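Local coordinates for maltose-binding protein MalE1 (Thermotoga maritima, PDB 6DTU) that binds maltotetraose and probably serves as the sugar-capturing component of a carbohydrate transport system, at residues A62-V71 and M331-W341; Y102-I111 and P259-M267. All coordinates share one frame; numbering follows the deposited sequence.

Contact 1. Residues A62-V71 and M331-W341; sequences AHDWVGELAV and MPNVPQMAAVW. With GLC (alpha-D-glucopyranose), chain C; GLC (alpha-D-glucopyranose), chain B.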
loop_
_atom_site.group_PDB
_atom_site.type_symbol
_atom_site.label_atom_id
_atom_site.label_comp_id
_atom_site.label_asym_id
_atom_site.label_seq_id
_atom_site.Cartn_x
_atom_site.Cartn_y
_atom_site.Cartn_z
ATOM N N ALA A 62 5.214 -0.472 5.186
ATOM C CA ALA A 62 3.956 -1.200 5.313
ATOM C C ALA A 62 4.055 -2.386 6.257
ATOM O O ALA A 62 5.126 -2.961 6.474
ATOM C CB ALA A 62 3.449 -1.658 3.947
ATOM N N HIS A 63 2.902 -2.754 6.819
ATOM C CA HIS A 63 2.884 -3.750 7.880
ATOM C C HIS A 63 3.165 -5.159 7.379
ATOM O O HIS A 63 3.508 -6.026 8.192
ATOM C CB HIS A 63 1.548 -3.727 8.612
ATOM C CG HIS A 63 0.453 -4.420 7.869
ATOM N ND1 HIS A 63 -0.359 -3.768 6.967
ATOM C CD2 HIS A 63 0.032 -5.704 7.898
ATOM C CE1 HIS A 63 -1.235 -4.626 6.470
ATOM N NE2 HIS A 63 -1.027 -5.803 7.026
ATOM N N ASP A 64 3.014 -5.424 6.079
ATOM C CA ASP A 64 3.349 -6.766 5.598
ATOM C C ASP A 64 4.815 -7.099 5.823
ATOM O O ASP A 64 5.171 -8.281 5.829
ATOM C CB ASP A 64 3.012 -6.947 4.111
ATOM C CG ASP A 64 3.799 -5.997 3.201
ATOM O OD1 ASP A 64 3.547 -4.777 3.300
ATOM O OD2 ASP A 64 4.637 -6.475 2.402
ATOM N N TRP A 65 5.670 -6.092 6.030
ATOM C CA TRP A 65 7.085 -6.345 6.275
ATOM C C TRP A 65 7.348 -6.935 7.656
ATOM O O TRP A 65 8.423 -7.507 7.865
ATOM C CB TRP A 65 7.871 -5.041 6.228
ATOM C CG TRP A 65 7.753 -4.212 4.998
ATOM C CD1 TRP A 65 7.113 -4.530 3.829
ATOM C CD2 TRP A 65 8.318 -2.913 4.815
ATOM N NE1 TRP A 65 7.259 -3.501 2.919
ATOM C CE2 TRP A 65 7.987 -2.494 3.506
ATOM C CE3 TRP A 65 9.072 -2.058 5.637
ATOM C CZ2 TRP A 65 8.398 -1.255 2.985
ATOM C CZ3 TRP A 65 9.466 -0.815 5.121
ATOM C CH2 TRP A 65 9.099 -0.420 3.825
ATOM N N VAL A 66 6.401 -6.830 8.595
ATOM C CA VAL A 66 6.728 -6.998 10.014
ATOM C C VAL A 66 7.240 -8.405 10.313
ATOM O O VAL A 66 8.262 -8.575 10.986
ATOM C CB VAL A 66 5.530 -6.622 10.907
ATOM C CG1 VAL A 66 5.779 -7.066 12.328
ATOM C CG2 VAL A 66 5.271 -5.142 10.869
ATOM N N GLY A 67 6.509 -9.438 9.879
ATOM C CA GLY A 67 6.906 -10.798 10.229
ATOM C C GLY A 67 8.301 -11.165 9.757
ATOM O O GLY A 67 9.111 -11.691 10.523
ATOM N N GLU A 68 8.609 -10.883 8.488
ATOM C CA GLU A 68 9.947 -11.164 7.977
ATOM C C GLU A 68 11.014 -10.422 8.782
ATOM O O GLU A 68 12.030 -11.006 9.174
ATOM C CB GLU A 68 10.020 -10.806 6.494
ATOM C CG GLU A 68 11.395 -11.042 5.877
ATOM C CD GLU A 68 11.499 -10.576 4.444
ATOM O OE1 GLU A 68 10.625 -9.813 3.975
ATOM O OE2 GLU A 68 12.480 -10.961 3.780
ATOM N N LEU A 69 10.819 -9.120 9.018
ATOM C CA LEU A 69 11.842 -8.369 9.730
ATOM C C LEU A 69 11.960 -8.794 11.194
ATOM O O LEU A 69 13.065 -8.793 11.746
ATOM C CB LEU A 69 11.599 -6.872 9.580
ATOM C CG LEU A 69 11.700 -6.367 8.146
ATOM C CD1 LEU A 69 11.392 -4.879 8.095
ATOM C CD2 LEU A 69 13.053 -6.650 7.489
ATOM N N ALA A 70 10.851 -9.183 11.827
ATOM C CA ALA A 70 10.898 -9.570 13.236
ATOM C C ALA A 70 11.588 -10.913 13.420
ATOM O O ALA A 70 12.409 -11.074 14.331
ATOM C CB ALA A 70 9.486 -9.598 13.818
ATOM N N VAL A 71 11.258 -11.898 12.579
ATOM C CA VAL A 71 11.852 -13.223 12.744
ATOM C C VAL A 71 13.330 -13.207 12.386
ATOM O O VAL A 71 14.101 -14.036 12.887
ATOM C CB VAL A 71 11.100 -14.304 11.948
ATOM C CG1 VAL A 71 9.633 -14.317 12.319
ATOM C CG2 VAL A 71 11.303 -14.122 10.473
ATOM N N MET A 331 -3.405 -7.173 4.189
ATOM C CA MET A 331 -2.241 -7.930 3.757
ATOM C C MET A 331 -1.765 -8.791 4.916
ATOM O O MET A 331 -1.803 -8.350 6.065
ATOM C CB MET A 331 -1.082 -7.011 3.356
ATOM C CG MET A 331 -1.293 -6.179 2.133
ATOM S SD MET A 331 0.207 -5.307 1.647
ATOM C CE MET A 331 0.302 -3.997 2.862
ATOM N N PRO A 332 -1.361 -10.030 4.669
ATOM C CA PRO A 332 -0.680 -10.791 5.722
ATOM C C PRO A 332 0.614 -10.119 6.136
ATOM O O PRO A 332 1.276 -9.456 5.339
ATOM C CB PRO A 332 -0.380 -12.129 5.053
ATOM C CG PRO A 332 -1.374 -12.248 3.979
ATOM C CD PRO A 332 -1.616 -10.849 3.472
ATOM N N ASN A 333 0.997 -10.322 7.389
ATOM C CA ASN A 333 2.303 -9.861 7.830
ATOM C C ASN A 333 3.242 -11.013 8.156
ATOM O O ASN A 333 4.342 -10.778 8.653
ATOM C CB ASN A 333 2.220 -8.832 8.970
ATOM C CG ASN A 333 1.948 -9.446 10.337
ATOM O OD1 ASN A 333 1.756 -10.652 10.486
ATOM N ND2 ASN A 333 1.952 -8.600 11.360
ATOM N N VAL A 334 2.845 -12.245 7.848
ATOM C CA VAL A 334 3.657 -13.422 8.164
ATOM C C VAL A 334 4.938 -13.393 7.338
ATOM O O VAL A 334 4.958 -12.760 6.273
ATOM C CB VAL A 334 2.834 -14.703 7.972
ATOM C CG1 VAL A 334 1.668 -14.688 8.934
ATOM C CG2 VAL A 334 2.364 -14.849 6.523
ATOM N N PRO A 335 6.032 -14.023 7.780
ATOM C CA PRO A 335 7.270 -13.971 6.980
ATOM C C PRO A 335 7.096 -14.503 5.580
ATOM O O PRO A 335 7.822 -14.082 4.674
ATOM C CB PRO A 335 8.263 -14.833 7.773
ATOM C CG PRO A 335 7.713 -14.875 9.146
ATOM C CD PRO A 335 6.220 -14.743 9.048
ATOM N N GLN A 336 6.162 -15.432 5.393
ATOM C CA GLN A 336 5.922 -16.078 4.113
ATOM C C GLN A 336 5.347 -15.146 3.052
ATOM O O GLN A 336 5.261 -15.541 1.886
ATOM C CB GLN A 336 5.024 -17.312 4.295
ATOM C CG GLN A 336 5.672 -18.455 5.082
ATOM C CD GLN A 336 5.541 -18.301 6.585
ATOM O OE1 GLN A 336 4.880 -17.382 7.087
ATOM N NE2 GLN A 336 6.183 -19.201 7.321
ATOM N N MET A 337 4.907 -13.943 3.415
ATOM C CA MET A 337 4.421 -13.032 2.386
ATOM C C MET A 337 5.545 -12.596 1.458
ATOM O O MET A 337 5.280 -12.185 0.327
ATOM C CB MET A 337 3.758 -11.819 3.039
ATOM C CG MET A 337 2.897 -10.971 2.101
ATOM S SD MET A 337 1.531 -11.958 1.437
ATOM C CE MET A 337 0.983 -10.891 0.107
ATOM N N ALA A 338 6.797 -12.621 1.931
ATOM C CA ALA A 338 7.912 -12.202 1.087
ATOM C C ALA A 338 8.011 -13.067 -0.167
ATOM O O ALA A 338 8.481 -12.607 -1.209
ATOM C CB ALA A 338 9.225 -12.266 1.874
ATOM N N ALA A 339 7.571 -14.315 -0.081
ATOM C CA ALA A 339 7.605 -15.220 -1.224
ATOM C C ALA A 339 6.492 -14.953 -2.234
ATOM O O ALA A 339 6.449 -15.611 -3.275
ATOM C CB ALA A 339 7.501 -16.668 -0.742
ATOM N N VAL A 340 5.583 -14.027 -1.961
ATOM C CA VAL A 340 4.368 -13.941 -2.766
ATOM C C VAL A 340 4.500 -12.941 -3.906
ATOM O O VAL A 340 4.134 -13.235 -5.048
ATOM C CB VAL A 340 3.145 -13.649 -1.862
ATOM C CG1 VAL A 340 1.915 -13.311 -2.716
ATOM C CG2 VAL A 340 2.861 -14.845 -0.950
ATOM N N TRP A 341 5.010 -11.740 -3.616
ATOM C CA TRP A 341 4.860 -10.612 -4.529
ATOM C C TRP A 341 5.552 -10.857 -5.862
ATOM O O TRP A 341 4.975 -10.598 -6.920
ATOM C CB TRP A 341 5.440 -9.360 -3.878
ATOM C CG TRP A 341 4.832 -9.015 -2.541
ATOM C CD1 TRP A 341 5.429 -9.149 -1.320
ATOM C CD2 TRP A 341 3.534 -8.454 -2.290
ATOM N NE1 TRP A 341 4.596 -8.707 -0.332
ATOM C CE2 TRP A 341 3.422 -8.273 -0.890
ATOM C CE3 TRP A 341 2.458 -8.089 -3.112
ATOM C CZ2 TRP A 341 2.291 -7.733 -0.291
ATOM C CZ3 TRP A 341 1.327 -7.552 -2.518
ATOM C CH2 TRP A 341 1.246 -7.395 -1.115
HETATM C C1 GLC C . 2.994 -3.633 -1.282
HETATM C C2 GLC C . 3.774 -4.179 -0.152
HETATM C C3 GLC C . 5.237 -4.243 -0.467
HETATM C C4 GLC C . 5.512 -5.085 -1.651
HETATM C C5 GLC C . 4.738 -4.558 -2.885
HETATM C C6 GLC C . 4.846 -5.422 -3.988
HETATM O O2 GLC C . 3.588 -3.311 1.001
HETATM O O3 GLC C . 5.959 -4.779 0.687
HETATM O O4 GLC C . 6.938 -5.010 -1.926
HETATM O O5 GLC C . 3.230 -4.447 -2.493
HETATM O O6 GLC C . 4.159 -4.837 -5.073
HETATM C C1 GLC B . 7.646 -6.182 -1.578
HETATM C C2 GLC B . 8.958 -5.786 -1.026
HETATM C C3 GLC B . 9.827 -5.215 -2.080
HETATM C C4 GLC B . 10.019 -6.153 -3.230
HETATM C C5 GLC B . 8.666 -6.477 -3.903
HETATM C C6 GLC B . 8.760 -7.422 -4.980
HETATM O O2 GLC B . 8.733 -4.767 0.044
HETATM O O3 GLC B . 11.119 -4.917 -1.461
HETATM O O4 GLC B . 10.898 -5.548 -4.190
HETATM O O5 GLC B . 7.788 -7.053 -2.770
HETATM O O6 GLC B . 9.293 -8.631 -4.490
HETATM O O HOH W 1 6.024 -8.741 2.294
HETATM O O HOH W 2 6.619 -10.402 6.441
#
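D64 and W341 meet through water 1, which donates to D64 OD2 and accepts the indole N-H at 3.0 Å from W341 NE1, lying in the ring plane. The carboxylate, turned 73° from the indole, spends its other capacity on the glucose of chain C: O2 of that sugar donates to D64 OD1 (2.7 Å) and O3 to D64 OD2 (2.8 Å). W65 NE1 also gives its proton to this O3. CG of D64 sits between the backbone N and carbonyl carbon (chi1 62°), bringing both oxygens toward the sugar. The same glucose lies over one face of W341, with C4 offset toward the rim, while M337 CE presses on the opposite face. A serine in place of W341 would probably leave the glucose without its apolar platform and water 1 without its indole donor. Beside the carboxylate, M331 CE approaches D64 OD1 at 3.4 Å.

Behind this first shell, H63 NE2 donates to M331 O (2.8 Å), the oxygen a little out of the imidazole plane. G67 N makes a weak bond to N333 O, and a CB at G67 would point into that same oxygen. N333 ND2 is held by A94 O and S96 O, and E68 by a salt bridge to K43. Water 2 bridges the segments, accepting from E68 N and lying close to V334 O. Paired hydroxyls held by a carboxylate and a sugar laid on an aromatic face are classic carbohydrate recognition, here in the maltotetraose pocket of a periplasmic binding protein.

Contact 2. Residues Y102-I111 and P259-M267; sequences YGIPYAMEAI and PFVGVQGFM. With GLC (alpha-D-glucopyranose), chain D.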
loop_
_atom_site.group_PDB
_atom_site.type_symbol
_atom_site.label_atom_id
_atom_site.label_comp_id
_atom_site.label_asym_id
_atom_site.label_seq_id
_atom_site.Cartn_x
_atom_site.Cartn_y
_atom_site.Cartn_z
ATOM N N TYR A 102 5.832 -4.110 16.922
ATOM C CA TYR A 102 7.033 -3.802 16.157
ATOM C C TYR A 102 6.944 -2.492 15.384
ATOM O O TYR A 102 7.850 -2.177 14.610
ATOM C CB TYR A 102 7.361 -4.961 15.211
ATOM C CG TYR A 102 7.965 -6.154 15.894
ATOM C CD1 TYR A 102 9.300 -6.157 16.260
ATOM C CD2 TYR A 102 7.199 -7.264 16.187
ATOM C CE1 TYR A 102 9.872 -7.262 16.886
ATOM C CE2 TYR A 102 7.753 -8.368 16.812
ATOM C CZ TYR A 102 9.089 -8.350 17.175
ATOM O OH TYR A 102 9.646 -9.457 17.791
ATOM N N GLY A 103 5.903 -1.709 15.570
ATOM C CA GLY A 103 5.878 -0.423 14.906
ATOM C C GLY A 103 4.817 0.485 15.475
ATOM O O GLY A 103 3.871 0.038 16.124
ATOM N N ILE A 104 4.977 1.769 15.189
ATOM C CA ILE A 104 3.946 2.758 15.493
ATOM C C ILE A 104 3.207 3.073 14.205
ATOM O O ILE A 104 3.780 3.710 13.289
ATOM C CB ILE A 104 4.536 4.008 16.163
ATOM C CG1 ILE A 104 5.220 3.641 17.492
ATOM C CG2 ILE A 104 3.425 5.018 16.466
ATOM C CD1 ILE A 104 5.356 4.781 18.479
ATOM N N PRO A 105 1.947 2.667 14.059
ATOM C CA PRO A 105 1.192 2.924 12.827
ATOM C C PRO A 105 0.700 4.360 12.776
ATOM O O PRO A 105 0.285 4.944 13.784
ATOM C CB PRO A 105 -0.004 1.976 12.957
ATOM C CG PRO A 105 -0.212 1.893 14.458
ATOM C CD PRO A 105 1.141 1.965 15.076
ATOM N N TYR A 106 0.745 4.943 11.586
ATOM C CA TYR A 106 0.186 6.277 11.422
ATOM C C TYR A 106 -1.061 6.315 10.548
ATOM O O TYR A 106 -1.824 7.284 10.638
ATOM C CB TYR A 106 1.249 7.279 10.927
ATOM C CG TYR A 106 1.592 7.255 9.443
ATOM C CD1 TYR A 106 0.862 7.993 8.527
ATOM C CD2 TYR A 106 2.707 6.567 8.982
ATOM C CE1 TYR A 106 1.186 7.979 7.187
ATOM C CE2 TYR A 106 3.037 6.557 7.648
ATOM C CZ TYR A 106 2.278 7.277 6.766
ATOM O OH TYR A 106 2.621 7.273 5.427
ATOM N N ALA A 107 -1.302 5.300 9.727
ATOM C CA ALA A 107 -2.464 5.325 8.847
ATOM C C ALA A 107 -2.713 3.940 8.286
ATOM O O ALA A 107 -1.797 3.117 8.191
ATOM C CB ALA A 107 -2.259 6.283 7.666
ATOM N N MET A 108 -3.957 3.692 7.907
ATOM C CA MET A 108 -4.283 2.573 7.033
ATOM C C MET A 108 -4.689 3.103 5.661
ATOM O O MET A 108 -4.822 4.313 5.446
ATOM C CB MET A 108 -5.362 1.661 7.630
ATOM C CG MET A 108 -6.708 2.315 7.719
ATOM S SD MET A 108 -8.018 1.174 8.240
ATOM C CE MET A 108 -8.615 0.581 6.654
ATOM N N GLU A 109 -4.865 2.180 4.718
ATOM C CA GLU A 109 -5.075 2.595 3.339
ATOM C C GLU A 109 -5.602 1.417 2.535
ATOM O O GLU A 109 -5.449 0.253 2.924
ATOM C CB GLU A 109 -3.761 3.073 2.708
ATOM C CG GLU A 109 -2.726 1.945 2.640
ATOM C CD GLU A 109 -1.319 2.422 2.398
ATOM O OE1 GLU A 109 -1.070 3.639 2.469
ATOM O OE2 GLU A 109 -0.465 1.562 2.122
ATOM N N ALA A 110 -6.212 1.736 1.392
ATOM C CA ALA A 110 -6.549 0.754 0.370
ATOM C C ALA A 110 -6.704 1.506 -0.936
ATOM O O ALA A 110 -7.100 2.676 -0.944
ATOM C CB ALA A 110 -7.872 0.052 0.687
ATOM N N ILE A 111 -6.379 0.825 -2.040
ATOM C CA ILE A 111 -6.589 1.451 -3.345
ATOM C C ILE A 111 -8.084 1.556 -3.637
ATOM O O ILE A 111 -8.913 0.860 -3.047
ATOM C CB ILE A 111 -5.822 0.761 -4.489
ATOM C CG1 ILE A 111 -6.250 -0.690 -4.694
ATOM C CG2 ILE A 111 -4.314 0.783 -4.194
ATOM C CD1 ILE A 111 -5.351 -1.451 -5.702
ATOM N N PRO A 259 -9.928 -4.883 -2.303
ATOM C CA PRO A 259 -8.502 -4.533 -2.311
ATOM C C PRO A 259 -7.774 -4.989 -1.047
ATOM O O PRO A 259 -8.367 -5.254 -0.005
ATOM C CB PRO A 259 -8.535 -2.998 -2.368
ATOM C CG PRO A 259 -9.818 -2.633 -1.668
ATOM C CD PRO A 259 -10.782 -3.702 -2.078
ATOM N N PHE A 260 -6.453 -5.065 -1.159
ATOM C CA PHE A 260 -5.631 -5.181 0.037
ATOM C C PHE A 260 -5.869 -3.993 0.961
ATOM O O PHE A 260 -6.054 -2.855 0.517
ATOM C CB PHE A 260 -4.147 -5.192 -0.348
ATOM C CG PHE A 260 -3.566 -6.561 -0.649
ATOM C CD1 PHE A 260 -3.661 -7.622 0.250
ATOM C CD2 PHE A 260 -2.880 -6.772 -1.829
ATOM C CE1 PHE A 260 -3.078 -8.879 -0.057
ATOM C CE2 PHE A 260 -2.329 -7.997 -2.135
ATOM C CZ PHE A 260 -2.420 -9.043 -1.250
ATOM N N VAL A 261 -5.847 -4.254 2.263
ATOM C CA VAL A 261 -5.770 -3.195 3.264
ATOM C C VAL A 261 -4.366 -3.186 3.858
ATOM O O VAL A 261 -3.843 -4.240 4.244
ATOM C CB VAL A 261 -6.872 -3.347 4.326
ATOM C CG1 VAL A 261 -6.659 -2.379 5.492
ATOM C CG2 VAL A 261 -8.228 -3.132 3.667
ATOM N N GLY A 262 -3.726 -2.019 3.855
ATOM C CA GLY A 262 -2.375 -1.878 4.373
ATOM C C GLY A 262 -2.342 -0.889 5.522
ATOM O O GLY A 262 -3.164 0.020 5.593
ATOM N N VAL A 263 -1.391 -1.084 6.434
ATOM C CA VAL A 263 -1.150 -0.137 7.519
ATOM C C VAL A 263 0.285 0.352 7.383
ATOM O O VAL A 263 1.194 -0.453 7.158
ATOM C CB VAL A 263 -1.430 -0.754 8.905
ATOM C CG1 VAL A 263 -1.333 0.314 9.970
ATOM C CG2 VAL A 263 -2.821 -1.399 8.920
ATOM N N GLN A 264 0.478 1.669 7.439
ATOM C CA GLN A 264 1.794 2.295 7.318
ATOM C C GLN A 264 2.237 2.730 8.707
ATOM O O GLN A 264 1.409 3.172 9.512
ATOM C CB GLN A 264 1.720 3.536 6.415
ATOM C CG GLN A 264 1.361 3.255 4.959
ATOM C CD GLN A 264 2.538 2.729 4.172
ATOM O OE1 GLN A 264 3.694 3.074 4.439
ATOM N NE2 GLN A 264 2.256 1.898 3.179
ATOM N N GLY A 265 3.526 2.564 9.003
ATOM C CA GLY A 265 4.028 2.843 10.335
ATOM C C GLY A 265 5.535 2.963 10.389
ATOM O O GLY A 265 6.245 2.797 9.396
ATOM N N PHE A 266 6.004 3.261 11.591
ATOM C CA PHE A 266 7.405 3.514 11.885
ATOM C C PHE A 266 7.974 2.309 12.622
ATOM O O PHE A 266 7.446 1.911 13.667
ATOM C CB PHE A 266 7.523 4.747 12.788
ATOM C CG PHE A 266 7.025 6.036 12.164
ATOM C CD1 PHE A 266 7.929 6.927 11.578
ATOM C CD2 PHE A 266 5.669 6.372 12.170
ATOM C CE1 PHE A 266 7.489 8.138 10.986
ATOM C CE2 PHE A 266 5.221 7.578 11.570
ATOM C CZ PHE A 266 6.136 8.456 10.982
ATOM N N MET A 267 9.077 1.767 12.107
ATOM C CA MET A 267 9.749 0.615 12.695
ATOM C C MET A 267 11.169 1.003 13.076
ATOM O O MET A 267 11.778 1.839 12.421
ATOM C CB MET A 267 9.783 -0.529 11.716
ATOM C CG MET A 267 8.410 -1.114 11.503
ATOM S SD MET A 267 8.240 -1.984 9.946
ATOM C CE MET A 267 7.994 -0.634 8.785
HETATM C C1 GLC D . 1.763 1.478 -2.066
HETATM C C2 GLC D . 1.317 0.707 -0.877
HETATM C C3 GLC D . 2.227 -0.400 -0.592
HETATM C C4 GLC D . 2.347 -1.334 -1.779
HETATM C C5 GLC D . 2.773 -0.571 -3.070
HETATM C C6 GLC D . 2.649 -1.370 -4.254
HETATM O O2 GLC D . 1.370 1.614 0.263
HETATM O O3 GLC D . 1.708 -1.222 0.518
HETATM O O4 GLC D . 3.404 -2.325 -1.529
HETATM O O5 GLC D . 1.792 0.584 -3.226
HETATM O O6 GLC D . 3.340 -0.721 -5.309
HETATM O O HOH W 3 -4.965 -1.637 -1.601
#
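Q264 and E109 cross with amide and carboxylate planes 45° apart, and Q264 NE2 donates to the syn side of E109 OE2 in a nearly straight bond of 2.9 Å. The donor stands 32° out of the carboxylate plane. Q264 is bent at chi2 (-78°), which turns its amide back toward the glutamate, whereas E109 runs extended beyond CG and reaches the sugar: O2 of the chain D glucose gives E109 OE2 a second proton at 2.6 Å.

Y106 lies alongside Q264 and points the same way, its CE2 against Q264 CB at 3.5 Å. Its hydroxyl is tied to D299 and Q13. The ring also meets F266 obliquely, Y106 CD2 to F266 CE2 at 3.7 Å, and F266 in turn sets its edge to I104 O. On the face that carries P105, M108 and V263 the contacts are apolar: P105 CB meets V263 CG1, and M108 CE reaches V261 CG1.

These side chains ride on antiparallel strands whose register slips at a classic beta bulge. Y106 N bonds to Q264 O at 2.8 Å and A107 N reaches the same oxygen weakly, while Q264 N donates to A107 O. At G265 a side chain would strike I104 O.

With R301 salt-bridged to E109 OE1 and the Q264 amide on OE2, the buried carboxylate is probably stabilised as an anion, which suits it to accept the sugar O2 hydroxyl.

Strand 260-268 joins the two contacts: H63 ND1 probably accepts a bond from V263 N at 2.9 Å, and M331 N probably donates to V261 O, while M331 packs on F260. Contact 2 lies the deeper, with none of its touching residues exposed, and pairs two strands of the larger mixed sheet through a ladder of backbone bonds. Contact 1 is mostly buried too, but reaches the surface at V71 and A338; it joins a short helix and its preceding turn to a loop with few direct bonds, supplemented by packing and water. Each supplies a carboxylate to the maltotetraose, yet only contact 1 adds an aromatic platform, whereas contact 2 braces its acid with an amide.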